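Local structure of SAM dependent methyltransferase (Agrobacterium tumefaciens, 2IGT) at residues A[120-125]-A[192-197]; A[161-166]-A[188-193]; A[167-172]-A[203-208]. The protein binds S-adenosylmethionine and probably transfers its methyl group to a substrate that has not been identified. All coordinates share one frame; numbering follows the deposited sequence. Where two conformers were deposited one is given.

Interaction 1 (A[120-125]-A[192-197]); sequences EFLGRF and KENQVL. With ACY (acetic acid), chain G.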
loop_
_atom_site.group_PDB
_atom_site.type_symbol
_atom_site.label_atom_id
_atom_site.label_comp_id
_atom_site.label_asym_id
_atom_site.label_seq_id
_atom_site.Cartn_x
_atom_site.Cartn_y
_atom_site.Cartn_z
ATOM N N GLU A 120 1.279 33.756 3.115
ATOM C CA GLU A 120 1.762 32.992 4.264
ATOM C C GLU A 120 1.384 31.508 4.146
ATOM O O GLU A 120 0.239 31.170 3.835
ATOM C CB GLU A 120 1.227 33.594 5.573
ATOM C CG GLU A 120 1.949 34.871 6.037
ATOM C CD GLU A 120 1.587 36.103 5.233
ATOM O OE1 GLU A 120 0.394 36.255 4.870
ATOM O OE2 GLU A 120 2.491 36.931 4.971
ATOM N N PHE A 121 2.352 30.626 4.393
ATOM C CA PHE A 121 2.161 29.183 4.222
ATOM C C PHE A 121 3.114 28.439 5.156
ATOM O O PHE A 121 3.944 29.059 5.817
ATOM C CB PHE A 121 2.372 28.744 2.761
ATOM C CG PHE A 121 3.763 28.999 2.238
ATOM C CD1 PHE A 121 4.102 30.234 1.703
ATOM C CD2 PHE A 121 4.727 27.985 2.247
ATOM C CE1 PHE A 121 5.398 30.470 1.221
ATOM C CE2 PHE A 121 6.016 28.216 1.784
ATOM C CZ PHE A 121 6.350 29.461 1.258
ATOM N N LEU A 122 2.990 27.120 5.201
ATOM C CA LEU A 122 3.821 26.314 6.095
ATOM C C LEU A 122 4.911 25.562 5.347
ATOM O O LEU A 122 4.642 24.893 4.346
ATOM C CB LEU A 122 2.965 25.311 6.887
ATOM C CG LEU A 122 1.872 25.902 7.788
ATOM C CD1 LEU A 122 0.904 24.808 8.246
ATOM C CD2 LEU A 122 2.499 26.649 8.980
ATOM N N GLY A 123 6.141 25.661 5.846
ATOM C CA GLY A 123 7.154 24.648 5.555
ATOM C C GLY A 123 6.770 23.398 6.329
ATOM O O GLY A 123 6.157 23.487 7.402
ATOM N N ARG A 124 7.084 22.221 5.786
ATOM C CA ARG A 124 6.652 20.971 6.419
ATOM C C ARG A 124 7.688 19.867 6.255
ATOM O O ARG A 124 8.110 19.574 5.133
ATOM C CB ARG A 124 5.288 20.521 5.840
ATOM C CG ARG A 124 4.653 19.298 6.515
ATOM C CD ARG A 124 3.270 18.978 5.927
ATOM N NE ARG A 124 2.371 20.143 5.930
ATOM C CZ ARG A 124 1.503 20.417 6.897
ATOM N NH1 ARG A 124 1.392 19.604 7.945
ATOM N NH2 ARG A 124 0.747 21.505 6.825
ATOM N N PHE A 125 8.075 19.248 7.374
ATOM C CA PHE A 125 8.914 18.040 7.345
ATOM C C PHE A 125 8.052 16.775 7.190
ATOM O O PHE A 125 7.263 16.410 8.080
ATOM C CB PHE A 125 9.798 17.937 8.602
ATOM C CG PHE A 125 10.717 19.115 8.823
ATOM C CD1 PHE A 125 11.741 19.420 7.914
ATOM C CD2 PHE A 125 10.590 19.892 9.973
ATOM C CE1 PHE A 125 12.612 20.494 8.140
ATOM C CE2 PHE A 125 11.466 20.968 10.223
ATOM C CZ PHE A 125 12.479 21.269 9.294
ATOM N N LYS A 192 -5.189 23.690 1.985
ATOM C CA LYS A 192 -6.238 24.333 2.789
ATOM C C LYS A 192 -5.679 24.944 4.075
ATOM O O LYS A 192 -6.067 26.054 4.463
ATOM C CB LYS A 192 -7.350 23.325 3.117
ATOM C CG LYS A 192 -8.248 22.982 1.924
ATOM C CD LYS A 192 -9.292 21.944 2.327
ATOM C CE LYS A 192 -10.195 21.577 1.173
ATOM N NZ LYS A 192 -11.154 20.514 1.572
ATOM N N GLU A 193 -4.780 24.220 4.744
ATOM C CA GLU A 193 -4.061 24.768 5.889
ATOM C C GLU A 193 -3.342 26.073 5.523
ATOM O O GLU A 193 -3.380 27.019 6.301
ATOM C CB GLU A 193 -3.052 23.767 6.456
ATOM C CG GLU A 193 -3.651 22.706 7.339
ATOM C CD GLU A 193 -2.597 21.785 7.911
ATOM O OE1 GLU A 193 -1.690 22.284 8.604
ATOM O OE2 GLU A 193 -2.668 20.558 7.647
ATOM N N ASN A 194 -2.683 26.102 4.359
ATOM C CA ASN A 194 -2.038 27.315 3.853
ATOM C C ASN A 194 -3.044 28.432 3.547
ATOM O O ASN A 194 -2.826 29.595 3.888
ATOM C CB ASN A 194 -1.188 26.996 2.608
ATOM C CG ASN A 194 0.041 26.171 2.944
ATOM O OD1 ASN A 194 0.496 26.164 4.089
ATOM N ND2 ASN A 194 0.606 25.495 1.937
ATOM N N GLN A 195 -4.161 28.077 2.918
ATOM C CA GLN A 195 -5.221 29.060 2.711
ATOM C C GLN A 195 -5.657 29.747 4.035
ATOM O O GLN A 195 -5.826 30.985 4.100
ATOM C CB GLN A 195 -6.412 28.389 2.008
ATOM C CG GLN A 195 -7.615 29.336 1.770
ATOM C CD GLN A 195 -8.845 28.608 1.311
ATOM O OE1 GLN A 195 -8.980 27.398 1.536
ATOM N NE2 GLN A 195 -9.762 29.335 0.659
ATOM N N VAL A 196 -5.845 28.946 5.082
ATOM C CA VAL A 196 -6.246 29.486 6.394
ATOM C C VAL A 196 -5.170 30.439 6.902
ATOM O O VAL A 196 -5.471 31.584 7.243
ATOM C CB VAL A 196 -6.502 28.381 7.444
ATOM C CG1 VAL A 196 -6.713 28.980 8.833
ATOM C CG2 VAL A 196 -7.705 27.548 7.030
ATOM N N LEU A 197 -3.923 29.967 6.914
ATOM C CA LEU A 197 -2.800 30.756 7.386
ATOM C C LEU A 197 -2.644 32.069 6.606
ATOM O O LEU A 197 -2.317 33.101 7.190
ATOM C CB LEU A 197 -1.522 29.922 7.319
ATOM C CG LEU A 197 -0.354 30.367 8.194
ATOM C CD1 LEU A 197 -0.662 30.049 9.681
ATOM C CD2 LEU A 197 0.937 29.712 7.719
HETATM C C ACY G . -9.084 17.870 2.814
HETATM O O ACY G . -9.277 19.060 3.097
HETATM O OXT ACY G . -9.558 17.338 1.787
HETATM C CH3 ACY G . -8.245 17.063 3.763
HETATM O O HOH W 1 3.254 24.251 2.305
HETATM O O HOH W 2 0.359 23.502 4.754
HETATM O O HOH W 3 -0.212 20.719 10.043
#
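Arg124 NH2 donates to Glu193 OE1 over 3.1 Å, and the two form a salt bridge. Glu193 OE1 lies near the guanidinium plane, while the arginine meets OE1 from above the carboxylate plane. The two flat groups therefore stand nearly perpendicular, 86° apart. A water joins Arg124 NH1 to the same OE1, and NH1 also pairs with Glu110, so the arginine is shared between two acids. The second polar link is from Leu122 N to Asn194 OD1, 2.9 Å long and fairly straight at 154°. The donor sits above the amide plane. A second water, 2.7 Å from Asn194 OD1, bridges that oxygen to Arg124 NH2. Asn194 ND2 reaches Leu122 O through a further water. These bonds join the hairpin strand 119-124, paired with strand 111-116, to helix 185-198 of the methyltransferase fold. Strand and helix axes approach to 6.6 Å. Outside the polar line, Leu122 CD2 meets Leu197 CD2 at 3.7 Å, the two side chains roughly at right angles. Leu197 CD2 also lies 3.6 Å from Phe121 C. Phe121 CB rests against the Asn194 amide, while its ring turns away toward Leu114, Leu116 and Val166.

Interaction 2 (A[161-166]-A[188-193]); sequences FGYTGV and IGWAKE. With SAM (S-adenosylmethionine), chain D; ACY (acetic acid), chain G; FMT (formic acid), chain I.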
loop_
_atom_site.group_PDB
_atom_site.type_symbol
_atom_site.label_atom_id
_atom_site.label_comp_id
_atom_site.label_asym_id
_atom_site.label_seq_id
_atom_site.Cartn_x
_atom_site.Cartn_y
_atom_site.Cartn_z
ATOM N N PHE A 161 -2.260 19.741 -10.620
ATOM C CA PHE A 161 -1.175 19.135 -9.807
ATOM C C PHE A 161 -0.704 20.192 -8.809
ATOM O O PHE A 161 0.493 20.430 -8.671
ATOM C CB PHE A 161 0.020 18.692 -10.656
ATOM C CG PHE A 161 -0.337 17.747 -11.774
ATOM C CD1 PHE A 161 -0.394 16.363 -11.542
ATOM C CD2 PHE A 161 -0.599 18.233 -13.064
ATOM C CE1 PHE A 161 -0.696 15.480 -12.600
ATOM C CE2 PHE A 161 -0.902 17.356 -14.120
ATOM C CZ PHE A 161 -0.936 15.986 -13.895
ATOM N N GLY A 162 -1.664 20.816 -8.130
ATOM C CA GLY A 162 -1.400 22.055 -7.390
ATOM C C GLY A 162 -0.581 21.930 -6.107
ATOM O O GLY A 162 -0.096 22.940 -5.592
ATOM N N TYR A 163 -0.437 20.709 -5.588
ATOM C CA TYR A 163 0.470 20.462 -4.451
ATOM C C TYR A 163 0.037 21.324 -3.244
ATOM O O TYR A 163 -1.156 21.350 -2.918
ATOM C CB TYR A 163 1.923 20.722 -4.899
ATOM C CG TYR A 163 3.009 20.389 -3.903
ATOM C CD1 TYR A 163 3.027 19.162 -3.245
ATOM C CD2 TYR A 163 4.046 21.301 -3.645
ATOM C CE1 TYR A 163 4.051 18.838 -2.343
ATOM C CE2 TYR A 163 5.069 20.990 -2.737
ATOM C CZ TYR A 163 5.072 19.754 -2.105
ATOM O OH TYR A 163 6.068 19.405 -1.197
ATOM N N THR A 164 0.960 22.056 -2.609
ATOM C CA THR A 164 0.604 22.823 -1.425
ATOM C C THR A 164 -0.065 24.158 -1.769
ATOM O O THR A 164 -0.388 24.921 -0.873
ATOM C CB THR A 164 1.822 23.051 -0.514
ATOM O OG1 THR A 164 2.853 23.721 -1.259
ATOM C CG2 THR A 164 2.355 21.692 0.073
ATOM N N GLY A 165 -0.250 24.427 -3.065
ATOM C CA GLY A 165 -1.138 25.498 -3.526
ATOM C C GLY A 165 -0.670 26.929 -3.371
ATOM O O GLY A 165 -1.491 27.834 -3.397
ATOM N N VAL A 166 0.636 27.169 -3.278
ATOM C CA VAL A 166 1.091 28.564 -3.151
ATOM C C VAL A 166 0.680 29.391 -4.393
ATOM O O VAL A 166 0.248 30.538 -4.263
ATOM C CB VAL A 166 2.600 28.678 -2.844
ATOM C CG1 VAL A 166 3.058 30.163 -2.852
ATOM C CG2 VAL A 166 2.874 28.082 -1.489
ATOM N N ILE A 188 -4.309 18.229 -0.600
ATOM C CA ILE A 188 -5.414 19.212 -0.575
ATOM C C ILE A 188 -5.514 19.763 0.847
ATOM O O ILE A 188 -5.680 20.960 1.035
ATOM C CB ILE A 188 -6.777 18.618 -1.024
ATOM C CG1 ILE A 188 -6.793 18.265 -2.531
ATOM C CG2 ILE A 188 -7.942 19.555 -0.659
ATOM C CD1 ILE A 188 -6.708 19.435 -3.464
ATOM N N GLY A 189 -5.425 18.874 1.842
ATOM C CA GLY A 189 -5.471 19.291 3.245
ATOM C C GLY A 189 -4.373 20.284 3.601
ATOM O O GLY A 189 -4.628 21.266 4.282
ATOM N N TRP A 190 -3.159 20.036 3.124
ATOM C CA TRP A 190 -2.034 20.958 3.316
ATOM C C TRP A 190 -2.291 22.320 2.674
ATOM O O TRP A 190 -2.001 23.356 3.269
ATOM C CB TRP A 190 -0.758 20.382 2.667
ATOM C CG TRP A 190 -0.222 19.160 3.322
ATOM C CD1 TRP A 190 -0.447 18.725 4.604
ATOM C CD2 TRP A 190 0.699 18.228 2.735
ATOM N NE1 TRP A 190 0.264 17.559 4.837
ATOM C CE2 TRP A 190 0.968 17.235 3.702
ATOM C CE3 TRP A 190 1.304 18.130 1.470
ATOM C CZ2 TRP A 190 1.831 16.157 3.449
ATOM C CZ3 TRP A 190 2.160 17.054 1.219
ATOM C CH2 TRP A 190 2.404 16.083 2.208
ATOM N N ALA A 191 -2.808 22.307 1.446
ATOM C CA ALA A 191 -3.106 23.541 0.734
ATOM C C ALA A 191 -4.152 24.366 1.493
ATOM O O ALA A 191 -4.021 25.590 1.628
ATOM C CB ALA A 191 -3.557 23.231 -0.704
ATOM N N LYS A 192 -5.189 23.690 1.985
ATOM C CA LYS A 192 -6.238 24.333 2.789
ATOM C C LYS A 192 -5.679 24.944 4.075
ATOM O O LYS A 192 -6.067 26.054 4.463
ATOM C CB LYS A 192 -7.350 23.325 3.117
ATOM C CG LYS A 192 -8.248 22.982 1.924
ATOM C CD LYS A 192 -9.292 21.944 2.327
ATOM C CE LYS A 192 -10.195 21.577 1.173
ATOM N NZ LYS A 192 -11.154 20.514 1.572
ATOM N N GLU A 193 -4.780 24.220 4.744
ATOM C CA GLU A 193 -4.061 24.768 5.889
ATOM C C GLU A 193 -3.342 26.073 5.523
ATOM O O GLU A 193 -3.380 27.019 6.301
ATOM C CB GLU A 193 -3.052 23.767 6.456
ATOM C CG GLU A 193 -3.651 22.706 7.339
ATOM C CD GLU A 193 -2.597 21.785 7.911
ATOM O OE1 GLU A 193 -1.690 22.284 8.604
ATOM O OE2 GLU A 193 -2.668 20.558 7.647
HETATM N N SAM D . 5.651 18.556 -9.974
HETATM C CA SAM D . 6.638 18.404 -8.869
HETATM C C SAM D . 7.502 17.157 -9.135
HETATM O O SAM D . 7.282 16.376 -10.079
HETATM O OXT SAM D . 8.471 16.920 -8.402
HETATM C CB SAM D . 5.930 18.348 -7.496
HETATM C CG SAM D . 5.296 16.998 -7.083
HETATM S SD SAM D . 3.886 16.497 -8.144
HETATM C CE SAM D . 4.216 17.147 -9.768
HETATM C "C5'" SAM D . 2.694 17.786 -7.696
HETATM C "C4'" SAM D . 1.361 17.221 -7.240
HETATM O "O4'" SAM D . 0.839 16.354 -8.233
HETATM C "C3'" SAM D . 1.406 16.353 -5.976
HETATM O "O3'" SAM D . 0.827 17.071 -4.899
HETATM C "C2'" SAM D . 0.620 15.074 -6.299
HETATM O "O2'" SAM D . -0.332 14.715 -5.316
HETATM C "C1'" SAM D . -0.090 15.505 -7.595
HETATM N N9 SAM D . -0.467 14.439 -8.519
HETATM C C8 SAM D . 0.246 13.312 -8.887
HETATM N N7 SAM D . -0.473 12.628 -9.798
HETATM C C5 SAM D . -1.643 13.287 -10.024
HETATM C C6 SAM D . -2.756 13.010 -10.828
HETATM N N6 SAM D . -2.792 11.934 -11.599
HETATM N N1 SAM D . -3.813 13.915 -10.859
HETATM C C2 SAM D . -3.780 15.025 -10.052
HETATM N N3 SAM D . -2.698 15.294 -9.223
HETATM C C4 SAM D . -1.649 14.421 -9.208
HETATM C C ACY G . -9.084 17.870 2.814
HETATM O O ACY G . -9.277 19.060 3.097
HETATM O OXT ACY G . -9.558 17.338 1.787
HETATM C CH3 ACY G . -8.245 17.063 3.763
HETATM C C FMT I . 9.442 21.053 -2.185
HETATM O O1 FMT I . 8.428 20.904 -1.501
HETATM O O2 FMT I . 10.599 21.007 -1.765
#
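Thr164 lays its CG2 methyl obliquely against the indole of Trp190, 4.0 Å from CE3. The same methyl sits over the centre of the Tyr163 ring. The threonine torsion explains this: CG2 is anti to the carbonyl carbon, and OG1 takes the place between N and C (chi1 57°), where it hydrogen-bonds Gly132 O. Tyr163 CE1 adds a looser apolar contact, 4.4 Å from Trp190 CZ3, near the plane of the indole. The backbones come closest at Thr164 and Ala191. Ala191 CA makes a CH···O contact of 3.4 Å with Thr164 O, and that carbonyl also accepts a hydrogen bond from Asn194 ND2. Gly165 is at the N-cap of helix 166-173 and has a positive phi of 74°. It has no side chain, and its N lies 4.2 Å from Ala191 CB. Residues 162-165 form a type II' turn, closed by Gly165 N to Gly162 O at 2.9 Å. This is the loop after the first strand of the Rossmann-like methyltransferase core, and it borders the cofactor. Phe161 CD1 is 3.3 Å from S-adenosylmethionine C4, and ribose O4' lies at the edge of its ring. Tyr163 CA approaches ribose O3' at 3.4 Å. Tyr163 OH donates to a formic acid, probably from the crystallisation liquor. Tyr163 N is bound by Asp182, which also hydrogen-bonds the cofactor, so this acid links the turn to its ligand. No conventional hydrogen bond joins 161-166 to 188-193. The loop thus meets this part of the helix by methyl, aromatic and CH···O contacts, while polar groups of the loop pair with, among others, Gly132, Asp182 and Asn194.

Interaction 3 (A[167-172]-A[203-208]); sequences ASLVAA and APIRWI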
loop_
_atom_site.group_PDB
_atom_site.type_symbol
_atom_site.label_atom_id
_atom_site.label_comp_id
_atom_site.label_asym_id
_atom_site.label_seq_id
_atom_site.Cartn_x
_atom_site.Cartn_y
_atom_site.Cartn_z
ATOM N N ALA A 167 0.751 28.793 -5.587
ATOM C CA ALA A 167 0.272 29.508 -6.798
ATOM C C ALA A 167 -1.216 29.833 -6.695
ATOM O O ALA A 167 -1.671 30.902 -7.129
ATOM C CB ALA A 167 0.560 28.697 -8.073
ATOM N N SER A 168 -1.987 28.882 -6.169
ATOM C CA SER A 168 -3.423 29.068 -6.000
ATOM C C SER A 168 -3.677 30.255 -5.094
ATOM O O SER A 168 -4.579 31.053 -5.343
ATOM C CB SER A 168 -4.054 27.804 -5.406
ATOM O OG SER A 168 -3.817 26.704 -6.273
ATOM N N LEU A 169 -2.863 30.374 -4.045
ATOM C CA LEU A 169 -3.056 31.437 -3.066
ATOM C C LEU A 169 -2.631 32.803 -3.608
ATOM O O LEU A 169 -3.323 33.810 -3.371
ATOM C CB LEU A 169 -2.333 31.093 -1.749
ATOM C CG LEU A 169 -2.851 29.825 -1.062
ATOM C CD1 LEU A 169 -2.049 29.528 0.195
ATOM C CD2 LEU A 169 -4.374 29.888 -0.745
ATOM N N VAL A 170 -1.531 32.823 -4.368
ATOM C CA VAL A 170 -1.085 34.046 -5.062
ATOM C C VAL A 170 -2.204 34.562 -5.987
ATOM O O VAL A 170 -2.562 35.743 -5.940
ATOM C CB VAL A 170 0.249 33.838 -5.847
ATOM C CG1 VAL A 170 0.565 35.058 -6.695
ATOM C CG2 VAL A 170 1.442 33.579 -4.879
ATOM N N ALA A 171 -2.767 33.669 -6.802
ATOM C CA ALA A 171 -3.848 34.053 -7.730
ATOM C C ALA A 171 -5.074 34.576 -6.981
ATOM O O ALA A 171 -5.618 35.646 -7.304
ATOM C CB ALA A 171 -4.214 32.895 -8.667
ATOM N N ALA A 172 -5.492 33.836 -5.960
ATOM C CA ALA A 172 -6.638 34.238 -5.145
ATOM C C ALA A 172 -6.432 35.571 -4.397
ATOM O O ALA A 172 -7.371 36.397 -4.323
ATOM C CB ALA A 172 -7.033 33.102 -4.174
ATOM N N ALA A 203 -11.815 33.548 0.127
ATOM C CA ALA A 203 -11.529 33.746 -1.318
ATOM C C ALA A 203 -12.126 32.625 -2.178
ATOM O O ALA A 203 -12.273 31.496 -1.697
ATOM C CB ALA A 203 -10.031 33.887 -1.576
ATOM N N PRO A 204 -12.495 32.928 -3.441
ATOM C CA PRO A 204 -13.056 31.883 -4.327
ATOM C C PRO A 204 -11.977 30.889 -4.804
ATOM O O PRO A 204 -11.399 31.031 -5.901
ATOM C CB PRO A 204 -13.662 32.694 -5.487
ATOM C CG PRO A 204 -12.813 33.944 -5.531
ATOM C CD PRO A 204 -12.484 34.255 -4.097
ATOM N N ILE A 205 -11.683 29.906 -3.959
ATOM C CA ILE A 205 -10.818 28.789 -4.355
ATOM C C ILE A 205 -11.646 27.508 -4.276
ATOM O O ILE A 205 -12.206 27.176 -3.217
ATOM C CB ILE A 205 -9.585 28.659 -3.468
ATOM C CG1 ILE A 205 -8.808 29.984 -3.436
ATOM C CG2 ILE A 205 -8.674 27.474 -3.964
ATOM C CD1 ILE A 205 -7.595 29.940 -2.519
ATOM N N ARG A 206 -11.747 26.807 -5.395
ATOM C CA ARG A 206 -12.452 25.536 -5.449
ATOM C C ARG A 206 -11.424 24.385 -5.415
ATOM O O ARG A 206 -10.554 24.290 -6.296
ATOM C CB ARG A 206 -13.354 25.501 -6.698
ATOM C CG ARG A 206 -13.784 24.120 -7.152
ATOM C CD ARG A 206 -14.841 24.205 -8.255
ATOM N NE ARG A 206 -14.250 24.607 -9.535
ATOM C CZ ARG A 206 -14.784 24.363 -10.727
ATOM N NH1 ARG A 206 -15.957 23.738 -10.820
ATOM N NH2 ARG A 206 -14.156 24.765 -11.824
ATOM N N TRP A 207 -11.516 23.540 -4.382
ATOM C CA TRP A 207 -10.524 22.483 -4.126
ATOM C C TRP A 207 -11.045 21.205 -4.724
ATOM O O TRP A 207 -12.123 20.734 -4.333
ATOM C CB TRP A 207 -10.290 22.290 -2.614
ATOM C CG TRP A 207 -9.781 23.518 -1.910
ATOM C CD1 TRP A 207 -10.511 24.366 -1.116
ATOM C CD2 TRP A 207 -8.446 24.048 -1.943
ATOM N NE1 TRP A 207 -9.712 25.387 -0.658
ATOM C CE2 TRP A 207 -8.440 25.214 -1.143
ATOM C CE3 TRP A 207 -7.257 23.651 -2.567
ATOM C CZ2 TRP A 207 -7.291 26.000 -0.958
ATOM C CZ3 TRP A 207 -6.113 24.443 -2.394
ATOM C CH2 TRP A 207 -6.139 25.600 -1.584
ATOM N N ILE A 208 -10.321 20.662 -5.698
ATOM C CA ILE A 208 -10.805 19.521 -6.434
ATOM C C ILE A 208 -9.833 18.361 -6.175
ATOM O O ILE A 208 -8.654 18.459 -6.514
ATOM C CB ILE A 208 -10.884 19.807 -7.983
ATOM C CG1 ILE A 208 -11.866 20.952 -8.319
ATOM C CG2 ILE A 208 -11.236 18.532 -8.764
ATOM C CD1 ILE A 208 -13.351 20.693 -7.991
#
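Ile205 and Ala172 have the largest buried surfaces in this contact, together about half of it. Ile205 CD1 packs on Ala172 CB at 3.6 Å, and CG1 of the same isoleucine is only slightly farther from that methyl. The isoleucine reaches the helix because CG1 is anti to the carbonyl carbon and the chain then runs straight on (chi2 178°). CD1 becomes the leading atom. It also meets Leu169 CD2 at 3.7 Å, with the two side chains at about a right angle. One isoleucine methyl therefore touches two residues a turn apart on helix 166-173. Its other branch points elsewhere: CG2 lies over one face of the Trp207 ring, 3.5 Å above the plane and offset toward the rim. Ala172 has a second partner, Ala203 CB, at 4.0 Å. Ala203 precedes the strand in an inverse gamma turn centred on Pro204, with Ile205 N bonded to Ala203 O at 2.8 Å. Ser168 contributes mainly its backbone oxygen, which faces Ile205 CD1 loosely. Its hydroxyl turns to Asn159. No hydrogen bond crosses the contact, which is apolar packing of alanine methyls with an isoleucine and a leucine. The axes of helix and strand run nearly antiparallel, 158° apart, and come no closer than 10.2 Å. Strand 205-208 is one of the two edge strands of the main sheet in this chain and pairs with strand 177-181. Helix 166-173 is the helix of the beta-alpha-beta crossover between parallel strands 156-160 and 177-181. It also packs on strand 177-181 through Ser168 and Ala171, has helix 138-150 against Val170 and Ala171, and touches helix 185-198 through Leu169.

In the fold
Helix 185-198 ties the three contacts together. The segments of interactions 1 and 2 overlap at Lys192 and Glu193 on this helix, and the centres are about 8 Å apart. Asn194 joins them directly, since ND2 lies 3.0 Å from Thr164 O. Interaction 3 is about 9 Å from interaction 2 and 13 Å from interaction 1, centre to centre. Trp207 provides one bridge, with CZ3 3.3 Å from Ala191 CB. Leu169 gives another by packing on Asn194 and Gln195. Only interaction 2 includes residues of the cofactor pocket, Phe161 and Tyr163. The side chains of Asn194 in interaction 1 and Ser168 in interaction 3 are each about 11 Å from S-adenosylmethionine, farther than the loop 161-166.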